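Local coordinates for protein terminase large subunit (Thermus phage G20c, PDB 5M1P) that cuts the phage genome with its metal-dependent nuclease domain and, as the full-length terminase, drives DNA into empty capsids using ATP, at residues Leu55-Leu65 against Ile178-Tyr189; His89-Trp97 against Ile112-Lys120. All coordinates share one frame; numbering follows the deposited sequence.

Contact 1. Residues Leu55-Leu65 against Ile178-Tyr189; sequences LDLDTGAIACL and IVMSLALAYSQY
Leu55 and Tyr189 both carry CG trans to the main-chain nitrogen (chi1 177° and -176°), which lays the leucine branches on Tyr186 and the Tyr189 ring on Gly60. Leu55 CD2 stands over one face of the Tyr186 ring, 4.0 Å from its centroid, in a CH-pi contact, while Leu55 CD1 reaches Tyr186 CZ at 3.6 Å. The same ring ends in a short hydrogen bond, Tyr186 OH giving its proton to Gly60 O at 2.6 Å; the hydroxyl sits tilted from the carbonyl plane and is also hydrogen-bonded to Ala142 N, so two partners fix a buried polar atom. Gly60 CA lies over a face of Tyr189, 3.7 Å from the ring centroid, and Leu57 O meets that ring at its edge. Farther along, the Ile62 and Leu182 side chains cross at about a right angle, with Ile62 CG1 and CD1 each 3.9 Å from Leu182 CD2, and Leu65 CD1 rests more loosely between Leu182 and Ile178. The hairpin bend is stiffened by Asp56 OD1, which accepts from the backbone N of Asp58 and Thr59. The whole is a C-terminal helix packed on the beta-hairpin 49-69 of the central sheet, an element of the RNase H-like nuclease fold.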
ATOM      1  N   LEU A  55       0.324  -7.516   4.576  1.00  8.04           N
ATOM      2  CA  LEU A  55       1.718  -7.895   4.791  1.00  8.33           C
ATOM      3  C   LEU A  55       1.850  -8.846   5.962  1.00  8.33           C
ATOM      4  O   LEU A  55       1.395  -8.563   7.056  1.00  8.54           O
ATOM      5  CB  LEU A  55       2.549  -6.648   5.058  1.00  8.62           C
ATOM      6  CG  LEU A  55       4.028  -6.844   5.373  1.00  8.77           C
ATOM      7  CD1 LEU A  55       4.737  -7.595   4.256  1.00  8.98           C
ATOM      8  CD2 LEU A  55       4.675  -5.495   5.594  1.00  8.96           C
ATOM      9  N   ASP A  56       2.462  -9.988   5.704  1.00  8.57           N
ATOM     10  CA  ASP A  56       2.838 -10.925   6.754  1.00  9.01           C
ATOM     11  C   ASP A  56       4.108 -10.368   7.411  1.00  9.22           C
ATOM     12  O   ASP A  56       5.186 -10.332   6.788  1.00  9.68           O
ATOM     13  CB  ASP A  56       3.090 -12.292   6.120  1.00  9.17           C
ATOM     14  CG  ASP A  56       3.464 -13.367   7.118  1.00 10.00           C
ATOM     15  OD1 ASP A  56       4.117 -13.070   8.145  1.00 10.88           O
ATOM     16  OD2 ASP A  56       3.158 -14.543   6.832  1.00 10.99           O
ATOM     17  N   LEU A  57       3.979  -9.899   8.650  1.00  9.94           N
ATOM     18  CA  LEU A  57       5.095  -9.257   9.341  1.00 10.74           C
ATOM     19  C   LEU A  57       6.151 -10.248   9.843  1.00 11.59           C
ATOM     20  O   LEU A  57       7.245  -9.832  10.227  1.00 12.69           O
ATOM     21  CB  LEU A  57       4.580  -8.388  10.489  1.00 11.14           C
ATOM     22  CG  LEU A  57       3.797  -7.141  10.078  1.00 11.58           C
ATOM     23  CD1 LEU A  57       3.096  -6.526  11.276  1.00 11.80           C
ATOM     24  CD2 LEU A  57       4.686  -6.116   9.411  1.00 11.73           C
ATOM     25  N   ASP A  58       5.828 -11.540   9.841  1.00 12.03           N
ATOM     26  CA  ASP A  58       6.801 -12.574  10.167  1.00 13.03           C
ATOM     27  C   ASP A  58       7.704 -12.918   8.977  1.00 13.45           C
ATOM     28  O   ASP A  58       8.850 -13.289   9.177  1.00 14.70           O
ATOM     29  CB  ASP A  58       6.094 -13.838  10.677  1.00 14.15           C
ATOM     30  CG  ASP A  58       5.306 -13.604  11.966  1.00 15.49           C
ATOM     31  OD1 ASP A  58       5.483 -14.396  12.913  1.00 17.95           O
ATOM     32  OD2 ASP A  58       4.508 -12.642  12.046  1.00 17.28           O
ATOM     33  N   THR A  59       7.196 -12.819   7.752  1.00 12.93           N
ATOM     34  CA  THR A  59       7.977 -13.187   6.556  1.00 12.01           C
ATOM     35  C   THR A  59       8.373 -12.009   5.667  1.00 11.56           C
ATOM     36  O   THR A  59       9.263 -12.151   4.828  1.00 11.71           O
ATOM     37  CB  THR A  59       7.203 -14.172   5.678  1.00 11.95           C
ATOM     38  OG1 THR A  59       6.072 -13.505   5.102  1.00 11.82           O
ATOM     39  CG2 THR A  59       6.770 -15.401   6.478  1.00 12.08           C
ATOM     40  N   GLY A  60       7.700 -10.866   5.821  1.00 11.12           N
ATOM     41  CA  GLY A  60       7.952  -9.715   4.956  1.00 11.49           C
ATOM     42  C   GLY A  60       7.331  -9.846   3.576  1.00 11.19           C
ATOM     43  O   GLY A  60       7.687  -9.079   2.679  1.00 12.28           O
ATOM     44  N   ALA A  61       6.402 -10.790   3.393  1.00 10.56           N
ATOM     45  CA  ALA A  61       5.743 -11.008   2.111  1.00 10.56           C
ATOM     46  C   ALA A  61       4.306 -10.521   2.113  1.00  9.94           C
ATOM     47  O   ALA A  61       3.574 -10.704   3.081  1.00  9.77           O
ATOM     48  CB  ALA A  61       5.793 -12.479   1.736  1.00 10.76           C
ATOM     49  N   ILE A  62       3.906  -9.898   1.011  1.00  9.74           N
ATOM     50  CA  ILE A  62       2.517  -9.561   0.789  1.00  9.82           C
ATOM     51  C   ILE A  62       1.738 -10.859   0.583  1.00  9.69           C
ATOM     52  O   ILE A  62       2.089 -11.690  -0.271  1.00 11.14           O
ATOM     53  CB  ILE A  62       2.348  -8.625  -0.429  1.00  9.95           C
ATOM     54  CG1 ILE A  62       3.035  -7.275  -0.179  1.00 10.17           C
ATOM     55  CG2 ILE A  62       0.882  -8.461  -0.802  1.00 10.32           C
ATOM     56  CD1 ILE A  62       2.485  -6.492   0.994  1.00 10.00           C
ATOM     57  N   ALA A  63       0.710 -11.049   1.403  1.00  9.28           N
ATOM     58  CA  ALA A  63      -0.160 -12.227   1.337  1.00  9.22           C
ATOM     59  C   ALA A  63      -1.359 -11.997   0.432  1.00  8.98           C
ATOM     60  O   ALA A  63      -1.891 -12.939  -0.155  1.00  9.08           O
ATOM     61  CB  ALA A  63      -0.636 -12.598   2.731  1.00  9.46           C
ATOM     62  N   CYS A  64      -1.815 -10.742   0.329  1.00  8.77           N
ATOM     63  CA  CYS A  64      -3.013 -10.413  -0.426  1.00  9.46           C
ATOM     64  C   CYS A  64      -2.969  -8.929  -0.746  1.00  9.21           C
ATOM     65  O   CYS A  64      -2.518  -8.139   0.092  1.00  8.63           O
ATOM     66  CB  CYS A  64      -4.242 -10.730   0.427  1.00  9.97           C
ATOM     67  SG  CYS A  64      -5.802 -10.504  -0.436  1.00 11.73           S
ATOM     68  N   LEU A  65      -3.399  -8.560  -1.943  1.00  9.36           N
ATOM     69  CA  LEU A  65      -3.515  -7.154  -2.307  1.00  9.55           C
ATOM     70  C   LEU A  65      -4.861  -6.946  -2.965  1.00  9.58           C
ATOM     71  O   LEU A  65      -5.179  -7.640  -3.919  1.00  9.90           O
ATOM     72  CB  LEU A  65      -2.375  -6.771  -3.247  1.00  9.91           C
ATOM     73  CG  LEU A  65      -2.334  -5.272  -3.598  1.00 10.42           C
ATOM     74  CD1 LEU A  65      -0.889  -4.809  -3.692  1.00 10.82           C
ATOM     75  CD2 LEU A  65      -3.094  -4.941  -4.869  1.00 10.58           C
ATOM     76  N   ILE A 178      -0.833   2.008  -5.427  1.00  8.02           N
ATOM     77  CA  ILE A 178      -0.202   0.728  -5.077  1.00  7.98           C
ATOM     78  C   ILE A 178       1.112   0.987  -4.338  1.00  7.62           C
ATOM     79  O   ILE A 178       1.396   0.388  -3.299  1.00  7.84           O
ATOM     80  CB  ILE A 178       0.076  -0.154  -6.308  1.00  7.95           C
ATOM     81  CG1 ILE A 178      -1.226  -0.498  -7.046  1.00  7.81           C
ATOM     82  CG2 ILE A 178       0.837  -1.424  -5.906  1.00  8.21           C
ATOM     83  CD1 ILE A 178      -1.009  -1.103  -8.412  1.00  7.91           C
ATOM     84  N   VAL A 179       1.902   1.912  -4.864  1.00  7.56           N
ATOM     85  CA  VAL A 179       3.182   2.275  -4.247  1.00  7.88           C
ATOM     86  C   VAL A 179       2.975   2.692  -2.796  1.00  8.06           C
ATOM     87  O   VAL A 179       3.661   2.216  -1.890  1.00  7.71           O
ATOM     88  CB  VAL A 179       3.891   3.408  -5.034  1.00  8.00           C
ATOM     89  CG1 VAL A 179       5.184   3.815  -4.343  1.00  8.01           C
ATOM     90  CG2 VAL A 179       4.179   2.962  -6.470  1.00  8.18           C
ATOM     91  N   MET A 180       2.010   3.578  -2.587  1.00  8.37           N
ATOM     92  CA  MET A 180       1.753   4.102  -1.265  1.00  8.89           C
ATOM     93  C   MET A 180       1.193   3.046  -0.313  1.00  8.44           C
ATOM     94  O   MET A 180       1.610   2.993   0.839  1.00  8.12           O
ATOM     95  CB  MET A 180       0.842   5.334  -1.337  1.00  9.95           C
ATOM     96  CG  MET A 180       1.503   6.550  -1.989  1.00 11.13           C
ATOM     97  SD  MET A 180       3.163   6.933  -1.403  1.00 13.53           S
ATOM     98  CE  MET A 180       2.927   7.073   0.364  1.00 13.36           C
ATOM     99  N   SER A 181       0.278   2.209  -0.794  1.00  8.27           N
ATOM    100  CA  SER A 181      -0.251   1.114   0.018  1.00  8.15           C
ATOM    101  C   SER A 181       0.864   0.171   0.472  1.00  7.91           C
ATOM    102  O   SER A 181       0.933  -0.199   1.641  1.00  7.68           O
ATOM    103  CB  SER A 181      -1.325   0.366  -0.765  1.00  8.32           C
ATOM    104  OG  SER A 181      -1.772  -0.773  -0.052  1.00  8.83           O
ATOM    105  N   LEU A 182       1.740  -0.190  -0.451  1.00  7.86           N
ATOM    106  CA  LEU A 182       2.893  -1.025  -0.105  1.00  7.81           C
ATOM    107  C   LEU A 182       3.812  -0.345   0.908  1.00  7.93           C
ATOM    108  O   LEU A 182       4.273  -0.978   1.847  1.00  8.12           O
ATOM    109  CB  LEU A 182       3.688  -1.414  -1.355  1.00  7.97           C
ATOM    110  CG  LEU A 182       2.995  -2.363  -2.324  1.00  8.14           C
ATOM    111  CD1 LEU A 182       3.808  -2.422  -3.604  1.00  8.20           C
ATOM    112  CD2 LEU A 182       2.782  -3.756  -1.746  1.00  8.29           C
ATOM    113  N   ALA A 183       4.060   0.947   0.724  1.00  7.77           N
ATOM    114  CA  ALA A 183       4.919   1.685   1.647  1.00  8.00           C
ATOM    115  C   ALA A 183       4.299   1.767   3.050  1.00  8.05           C
ATOM    116  O   ALA A 183       4.998   1.626   4.054  1.00  8.44           O
ATOM    117  CB  ALA A 183       5.199   3.077   1.110  1.00  8.12           C
ATOM    118  N   LEU A 184       2.986   1.975   3.113  1.00  8.13           N
ATOM    119  CA  LEU A 184       2.260   1.973   4.390  1.00  8.18           C
ATOM    120  C   LEU A 184       2.393   0.631   5.098  1.00  8.19           C
ATOM    121  O   LEU A 184       2.662   0.602   6.293  1.00  8.65           O
ATOM    122  CB  LEU A 184       0.798   2.325   4.177  1.00  8.29           C
ATOM    123  CG  LEU A 184       0.558   3.801   3.815  1.00  8.19           C
ATOM    124  CD1 LEU A 184      -0.804   3.965   3.179  1.00  8.48           C
ATOM    125  CD2 LEU A 184       0.697   4.718   5.028  1.00  8.46           C
ATOM    126  N   ALA A 185       2.248  -0.469   4.362  1.00  8.01           N
ATOM    127  CA  ALA A 185       2.417  -1.805   4.948  1.00  8.19           C
ATOM    128  C   ALA A 185       3.822  -2.007   5.476  1.00  8.25           C
ATOM    129  O   ALA A 185       4.024  -2.365   6.644  1.00  8.60           O
ATOM    130  CB  ALA A 185       2.070  -2.875   3.933  1.00  8.33           C
ATOM    131  N   TYR A 186       4.798  -1.780   4.606  1.00  8.14           N
ATOM    132  CA  TYR A 186       6.200  -2.012   4.951  1.00  8.39           C
ATOM    133  C   TYR A 186       6.784  -1.056   5.981  1.00  8.56           C
ATOM    134  O   TYR A 186       7.841  -1.337   6.544  1.00  8.85           O
ATOM    135  CB  TYR A 186       7.074  -2.064   3.686  1.00  8.31           C
ATOM    136  CG  TYR A 186       7.029  -3.423   3.011  1.00  8.50           C
ATOM    137  CD1 TYR A 186       7.786  -4.485   3.498  1.00  8.54           C
ATOM    138  CD2 TYR A 186       6.178  -3.671   1.936  1.00  8.61           C
ATOM    139  CE1 TYR A 186       7.722  -5.741   2.910  1.00  8.78           C
ATOM    140  CE2 TYR A 186       6.116  -4.912   1.326  1.00  8.83           C
ATOM    141  CZ  TYR A 186       6.882  -5.954   1.818  1.00  8.89           C
ATOM    142  OH  TYR A 186       6.797  -7.185   1.196  1.00  9.63           O
ATOM    143  N   SER A 187       6.096   0.052   6.268  1.00  8.95           N
ATOM    144  CA  SER A 187       6.480   0.923   7.384  1.00  9.58           C
ATOM    145  C   SER A 187       6.517   0.190   8.722  1.00  9.91           C
ATOM    146  O   SER A 187       7.163   0.649   9.660  1.00 10.27           O
ATOM    147  CB  SER A 187       5.528   2.116   7.511  1.00  9.83           C
ATOM    148  OG  SER A 187       4.278   1.716   8.045  1.00  9.95           O
ATOM    149  N   GLN A 188       5.810  -0.933   8.810  1.00 10.36           N
ATOM    150  CA  GLN A 188       5.726  -1.733  10.026  1.00 10.73           C
ATOM    151  C   GLN A 188       6.716  -2.883  10.088  1.00 11.29           C
ATOM    152  O   GLN A 188       6.808  -3.544  11.119  1.00 11.22           O
ATOM    153  CB  GLN A 188       4.333  -2.331  10.125  1.00 10.65           C
ATOM    154  CG  GLN A 188       3.210  -1.334   9.956  1.00 10.66           C
ATOM    155  CD  GLN A 188       3.195  -0.279  11.041  1.00 11.05           C
ATOM    156  OE1 GLN A 188       2.942  -0.595  12.204  1.00 11.13           O
ATOM    157  NE2 GLN A 188       3.473   0.963  10.683  1.00 11.06           N
ATOM    158  N   TYR A 189       7.431  -3.144   9.001  1.00 11.94           N
ATOM    159  CA  TYR A 189       8.250  -4.348   8.908  1.00 12.52           C
ATOM    160  C   TYR A 189       9.635  -4.099   9.482  1.00 13.23           C
ATOM    161  O   TYR A 189      10.286  -3.129   9.137  1.00 14.34           O
ATOM    162  CB  TYR A 189       8.324  -4.817   7.460  1.00 12.82           C
ATOM    163  CG  TYR A 189       9.074  -6.118   7.300  1.00 13.42           C
ATOM    164  CD1 TYR A 189       8.628  -7.285   7.913  1.00 13.82           C
ATOM    165  CD2 TYR A 189      10.235  -6.186   6.539  1.00 14.44           C
ATOM    166  CE1 TYR A 189       9.320  -8.479   7.773  1.00 14.34           C
ATOM    167  CE2 TYR A 189      10.931  -7.380   6.394  1.00 14.90           C
ATOM    168  CZ  TYR A 189      10.468  -8.525   7.010  1.00 15.12           C
ATOM    169  OH  TYR A 189      11.153  -9.714   6.867  1.00 17.13           O
TER

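Contact 2. Residues His89-Trp97 against Ile112-Lys120; sequences HAYVVADTW and INYTPLPVK
Val92 and Tyr114 pair as neighbours in two parallel strands, the two ends of a beta-alpha-beta crossover whose helix is 101-109. Four backbone hydrogen bonds join the strands, Asn113 O and Thr115 O accepting from Val92 and Ala94, Val92 O and Ala94 O from Thr115 and Leu117. On one face Val92 CB meets Tyr114 CB at 3.8 Å; on the other Val93 CG1 runs alongside Leu117 CD1, the two side chains pointing the same way. At the N-terminal end Asn113, extended with chi1 -174°, sends ND2 back to His89 O at 2.9 Å, with that oxygen in the amide plane, and its amide passes close to Tyr91 CB.

Next to Ala94, the Asp95 carboxylate joins the two segments. Asp95 OD1 takes Val119 N at 2.9 Å and, from the opposite face of its plane, Trp97 N at 3.0 Å, the latter closing an Asx turn. Val119 CG2 packs against Asp95 CG, and a water joins Asp95 OD2 to Val119 O. Two main-chain donors and this water should restrict rotation of the carboxylate of a residue that probably binds a catalytic magnesium ion. At the exposed tip Trp97 CB touches Pro118 CB. Lys120 CB sits over the centre of the indole six-membered ring in a CH-pi contact, 3.3 Å from its centroid and 12° off the normal, while the bent lysine chain brings Lys120 CE to 3.7 Å from Trp97 CZ3.

Farther out, Val92 packs on Leu80 of helix 73-86, and Leu117 and Val119 lie against helix 122-137. Tyr114 OH is hydrogen-bonded to Asp108 OD1 on the crossover helix.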
ATOM      1  N   HIS A  89      -7.632 -10.481  12.388  1.00 11.95           N
ATOM      2  CA  HIS A  89      -7.789  -9.102  12.854  1.00 12.61           C
ATOM      3  C   HIS A  89      -6.511  -8.317  12.653  1.00 11.76           C
ATOM      4  O   HIS A  89      -6.018  -7.642  13.552  1.00 12.27           O
ATOM      5  CB  HIS A  89      -8.270  -9.051  14.311  1.00 14.09           C
ATOM      6  CG  HIS A  89      -9.648  -9.589  14.494  1.00 15.90           C
ATOM      7  ND1 HIS A  89      -9.897 -10.823  15.050  1.00 16.95           N
ATOM      8  CD2 HIS A  89     -10.855  -9.074  14.157  1.00 16.60           C
ATOM      9  CE1 HIS A  89     -11.201 -11.039  15.066  1.00 16.94           C
ATOM     10  NE2 HIS A  89     -11.805  -9.992  14.533  1.00 17.49           N
ATOM     11  N   ALA A  90      -5.979  -8.418  11.434  1.00 10.64           N
ATOM     12  CA  ALA A  90      -4.789  -7.680  11.044  1.00 10.49           C
ATOM     13  C   ALA A  90      -5.055  -6.195  11.209  1.00 10.31           C
ATOM     14  O   ALA A  90      -6.123  -5.710  10.826  1.00 11.53           O
ATOM     15  CB  ALA A  90      -4.444  -7.977   9.601  1.00 10.32           C
ATOM     16  N   TYR A  91      -4.091  -5.470  11.763  1.00 10.00           N
ATOM     17  CA  TYR A  91      -4.283  -4.033  11.935  1.00 10.00           C
ATOM     18  C   TYR A  91      -3.984  -3.271  10.660  1.00  9.68           C
ATOM     19  O   TYR A  91      -3.078  -3.629   9.892  1.00 10.02           O
ATOM     20  CB  TYR A  91      -3.484  -3.475  13.101  1.00 10.12           C
ATOM     21  CG  TYR A  91      -1.996  -3.361  12.935  1.00 10.45           C
ATOM     22  CD1 TYR A  91      -1.171  -4.429  13.233  1.00 10.53           C
ATOM     23  CD2 TYR A  91      -1.405  -2.175  12.509  1.00 10.66           C
ATOM     24  CE1 TYR A  91       0.203  -4.330  13.138  1.00 10.85           C
ATOM     25  CE2 TYR A  91      -0.027  -2.060  12.409  1.00 10.71           C
ATOM     26  CZ  TYR A  91       0.775  -3.150  12.703  1.00 10.77           C
ATOM     27  OH  TYR A  91       2.136  -3.065  12.616  1.00 11.00           O
ATOM     28  N   VAL A  92      -4.756  -2.220  10.442  1.00  9.67           N
ATOM     29  CA  VAL A  92      -4.634  -1.411   9.262  1.00  9.61           C
ATOM     30  C   VAL A  92      -3.716  -0.215   9.538  1.00  9.45           C
ATOM     31  O   VAL A  92      -3.867   0.460  10.541  1.00  9.90           O
ATOM     32  CB  VAL A  92      -6.022  -0.926   8.810  1.00  9.72           C
ATOM     33  CG1 VAL A  92      -5.892  -0.075   7.552  1.00  9.96           C
ATOM     34  CG2 VAL A  92      -6.965  -2.099   8.553  1.00  9.77           C
ATOM     35  N   VAL A  93      -2.776   0.039   8.636  1.00  9.26           N
ATOM     36  CA  VAL A  93      -1.999   1.273   8.632  1.00  9.54           C
ATOM     37  C   VAL A  93      -2.661   2.155   7.592  1.00  9.49           C
ATOM     38  O   VAL A  93      -2.510   1.942   6.388  1.00  9.72           O
ATOM     39  CB  VAL A  93      -0.523   1.028   8.278  1.00  9.92           C
ATOM     40  CG1 VAL A  93       0.284   2.316   8.398  1.00 10.00           C
ATOM     41  CG2 VAL A  93       0.066  -0.081   9.139  1.00 10.70           C
ATOM     42  N   ALA A  94      -3.416   3.132   8.068  1.00  9.57           N
ATOM     43  CA  ALA A  94      -4.356   3.868   7.225  1.00 10.13           C
ATOM     44  C   ALA A  94      -3.845   5.264   6.939  1.00 10.12           C
ATOM     45  O   ALA A  94      -3.594   6.023   7.869  1.00 10.36           O
ATOM     46  CB  ALA A  94      -5.695   3.963   7.925  1.00 10.55           C
ATOM     47  N   ASP A  95      -3.711   5.608   5.666  1.00 10.22           N
ATOM     48  CA  ASP A  95      -3.441   6.992   5.302  1.00 10.70           C
ATOM     49  C   ASP A  95      -4.740   7.759   5.395  1.00 10.87           C
ATOM     50  O   ASP A  95      -5.538   7.776   4.464  1.00 10.91           O
ATOM     51  CB  ASP A  95      -2.828   7.142   3.913  1.00 10.92           C
ATOM     52  CG  ASP A  95      -2.683   8.601   3.498  1.00 11.03           C
ATOM     53  OD1 ASP A  95      -2.791   9.517   4.355  1.00 10.89           O
ATOM     54  OD2 ASP A  95      -2.456   8.842   2.303  1.00 12.14           O
ATOM     55  N   THR A  96      -4.911   8.398   6.539  1.00 11.71           N
ATOM     56  CA  THR A  96      -6.114   9.132   6.880  1.00 12.33           C
ATOM     57  C   THR A  96      -6.088  10.597   6.439  1.00 12.32           C
ATOM     58  O   THR A  96      -7.012  11.344   6.755  1.00 13.20           O
ATOM     59  CB  THR A  96      -6.304   9.099   8.407  1.00 13.14           C
ATOM     60  OG1 THR A  96      -5.060   9.417   9.036  1.00 14.18           O
ATOM     61  CG2 THR A  96      -6.729   7.715   8.867  1.00 13.59           C
ATOM     62  N   TRP A  97      -5.056  11.027   5.719  1.00 11.79           N
ATOM     63  CA  TRP A  97      -4.918  12.443   5.376  1.00 12.44           C
ATOM     64  C   TRP A  97      -5.862  12.807   4.251  1.00 13.64           C
ATOM     65  O   TRP A  97      -5.749  12.281   3.155  1.00 14.30           O
ATOM     66  CB  TRP A  97      -3.492  12.754   4.966  1.00 11.77           C
ATOM     67  CG  TRP A  97      -3.211  14.207   4.770  1.00 11.64           C
ATOM     68  CD1 TRP A  97      -3.018  14.859   3.578  1.00 11.91           C
ATOM     69  CD2 TRP A  97      -3.076  15.200   5.794  1.00 11.48           C
ATOM     70  NE1 TRP A  97      -2.762  16.187   3.808  1.00 11.51           N
ATOM     71  CE2 TRP A  97      -2.786  16.423   5.155  1.00 11.52           C
ATOM     72  CE3 TRP A  97      -3.165  15.175   7.188  1.00 11.69           C
ATOM     73  CZ2 TRP A  97      -2.582  17.610   5.863  1.00 11.61           C
ATOM     74  CZ3 TRP A  97      -2.952  16.354   7.890  1.00 11.91           C
ATOM     75  CH2 TRP A  97      -2.660  17.556   7.221  1.00 11.74           C
ATOM     76  N   ILE A 112     -12.796  -0.956  13.265  1.00 13.91           N
ATOM     77  CA  ILE A 112     -11.646  -1.418  12.490  1.00 14.01           C
ATOM     78  C   ILE A 112     -10.415  -1.323  13.387  1.00 13.10           C
ATOM     79  O   ILE A 112     -10.248  -0.354  14.124  1.00 13.01           O
ATOM     80  CB  ILE A 112     -11.410  -0.596  11.202  1.00 14.78           C
ATOM     81  CG1 ILE A 112     -12.680  -0.528  10.331  1.00 15.46           C
ATOM     82  CG2 ILE A 112     -10.223  -1.160  10.419  1.00 14.73           C
ATOM     83  CD1 ILE A 112     -13.218  -1.864   9.872  1.00 16.03           C
ATOM     84  N   ASN A 113      -9.586  -2.362  13.351  1.00 12.73           N
ATOM     85  CA  ASN A 113      -8.299  -2.351  14.023  1.00 12.56           C
ATOM     86  C   ASN A 113      -7.357  -1.531  13.143  1.00 12.52           C
ATOM     87  O   ASN A 113      -6.953  -2.008  12.102  1.00 12.61           O
ATOM     88  CB  ASN A 113      -7.824  -3.798  14.171  1.00 12.69           C
ATOM     89  CG  ASN A 113      -6.568  -3.938  14.992  1.00 13.08           C
ATOM     90  OD1 ASN A 113      -6.155  -3.024  15.700  1.00 14.01           O
ATOM     91  ND2 ASN A 113      -5.953  -5.114  14.907  1.00 13.27           N
ATOM     92  N   TYR A 114      -7.073  -0.281  13.518  1.00 12.60           N
ATOM     93  CA  TYR A 114      -6.215   0.579  12.687  1.00 12.59           C
ATOM     94  C   TYR A 114      -5.356   1.543  13.481  1.00 12.48           C
ATOM     95  O   TYR A 114      -5.700   1.887  14.624  1.00 12.29           O
ATOM     96  CB  TYR A 114      -7.034   1.366  11.642  1.00 13.08           C
ATOM     97  CG  TYR A 114      -7.720   2.591  12.186  1.00 13.83           C
ATOM     98  CD1 TYR A 114      -8.933   2.486  12.853  1.00 14.28           C
ATOM     99  CD2 TYR A 114      -7.161   3.862  12.033  1.00 14.32           C
ATOM    100  CE1 TYR A 114      -9.573   3.598  13.370  1.00 14.79           C
ATOM    101  CE2 TYR A 114      -7.794   4.984  12.544  1.00 14.79           C
ATOM    102  CZ  TYR A 114      -8.999   4.844  13.202  1.00 14.98           C
ATOM    103  OH  TYR A 114      -9.628   5.942  13.715  1.00 15.96           O
ATOM    104  N   THR A 115      -4.252   1.954  12.848  1.00 11.71           N
ATOM    105  CA  THR A 115      -3.358   3.001  13.311  1.00 11.51           C
ATOM    106  C   THR A 115      -3.280   4.036  12.188  1.00 11.06           C
ATOM    107  O   THR A 115      -3.013   3.672  11.036  1.00 11.00           O
ATOM    108  CB  THR A 115      -1.958   2.447  13.619  1.00 12.04           C
ATOM    109  OG1 THR A 115      -2.063   1.514  14.693  1.00 12.74           O
ATOM    110  CG2 THR A 115      -1.008   3.547  14.055  1.00 12.43           C
ATOM    111  N   PRO A 116      -3.539   5.322  12.501  1.00 10.47           N
ATOM    112  CA  PRO A 116      -3.422   6.347  11.462  1.00 10.58           C
ATOM    113  C   PRO A 116      -1.962   6.658  11.126  1.00 10.70           C
ATOM    114  O   PRO A 116      -1.110   6.781  12.026  1.00 11.87           O
ATOM    115  CB  PRO A 116      -4.109   7.567  12.090  1.00 10.60           C
ATOM    116  CG  PRO A 116      -3.961   7.375  13.559  1.00 10.75           C
ATOM    117  CD  PRO A 116      -3.911   5.892  13.808  1.00 10.55           C
ATOM    118  N   LEU A 117      -1.683   6.765   9.832  1.00 10.09           N
ATOM    119  CA  LEU A 117      -0.403   7.232   9.332  1.00  9.90           C
ATOM    120  C   LEU A 117      -0.708   8.222   8.199  1.00  9.64           C
ATOM    121  O   LEU A 117      -0.621   7.861   7.028  1.00  9.59           O
ATOM    122  CB  LEU A 117       0.472   6.059   8.866  1.00 10.04           C
ATOM    123  CG  LEU A 117       1.980   6.326   8.927  1.00 10.05           C
ATOM    124  CD1 LEU A 117       2.755   5.036   8.699  1.00 10.09           C
ATOM    125  CD2 LEU A 117       2.418   7.392   7.934  1.00 10.27           C
ATOM    126  N   PRO A 118      -1.098   9.462   8.553  1.00  9.55           N
ATOM    127  CA  PRO A 118      -1.466  10.425   7.512  1.00  9.69           C
ATOM    128  C   PRO A 118      -0.268  10.847   6.675  1.00  9.73           C
ATOM    129  O   PRO A 118       0.743  11.298   7.223  1.00  9.99           O
ATOM    130  CB  PRO A 118      -2.022  11.611   8.304  1.00  9.84           C
ATOM    131  CG  PRO A 118      -1.430  11.496   9.652  1.00 10.07           C
ATOM    132  CD  PRO A 118      -1.226  10.037   9.904  1.00  9.91           C
ATOM    133  N   VAL A 119      -0.396  10.712   5.363  1.00  9.55           N
ATOM    134  CA  VAL A 119       0.697  11.055   4.449  1.00 10.30           C
ATOM    135  C   VAL A 119       0.520  12.533   4.124  1.00 10.40           C
ATOM    136  O   VAL A 119       0.038  12.923   3.055  1.00 11.12           O
ATOM    137  CB  VAL A 119       0.743  10.136   3.214  1.00 10.62           C
ATOM    138  CG1 VAL A 119       1.938  10.495   2.342  1.00 10.86           C
ATOM    139  CG2 VAL A 119       0.858   8.667   3.638  1.00 10.70           C
ATOM    140  N   LYS A 120       0.930  13.345   5.092  1.00 10.67           N
ATOM    141  CA  LYS A 120       0.500  14.745   5.173  1.00 11.23           C
ATOM    142  C   LYS A 120       1.513  15.742   4.652  1.00 11.70           C
ATOM    143  O   LYS A 120       1.262  16.955   4.669  1.00 12.15           O
ATOM    144  CB  LYS A 120       0.125  15.091   6.616  1.00 11.38           C
ATOM    145  CG  LYS A 120       1.262  15.016   7.631  1.00 11.91           C
ATOM    146  CD  LYS A 120       0.733  15.137   9.053  1.00 12.51           C
ATOM    147  CE  LYS A 120       0.394  16.579   9.404  1.00 13.13           C
ATOM    148  NZ  LYS A 120       1.616  17.319   9.816  1.00 13.67           N
TER
HETATM  149  O   HOH W   1      -2.359  11.614   1.730  0.50 16.98           O

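Contacts 1 and 2 lie on the same mixed sheet, their centres about 13 Å apart, with contact 2 nested in the chain loop that contact 1 closes. They touch where Gln188 OE1 meets Tyr91 OH at 2.6 Å, probably a hydrogen bond, and where Gln188 CG packs on Val93 CG2 at 3.5 Å; Leu117 CD1 also reaches Ser187 OG. Contact 2 holds a probable metal-binding residue of the nuclease site, and contact 1 approaches the site at its Ile178 end: the Asp95 side chain is about 5 Å from that of Asp42 and about 7 Å from the bound calcium ion, while the Ile178 side chain, next in sequence to the calcium ligand Asp177, is about 9 Å from the ion.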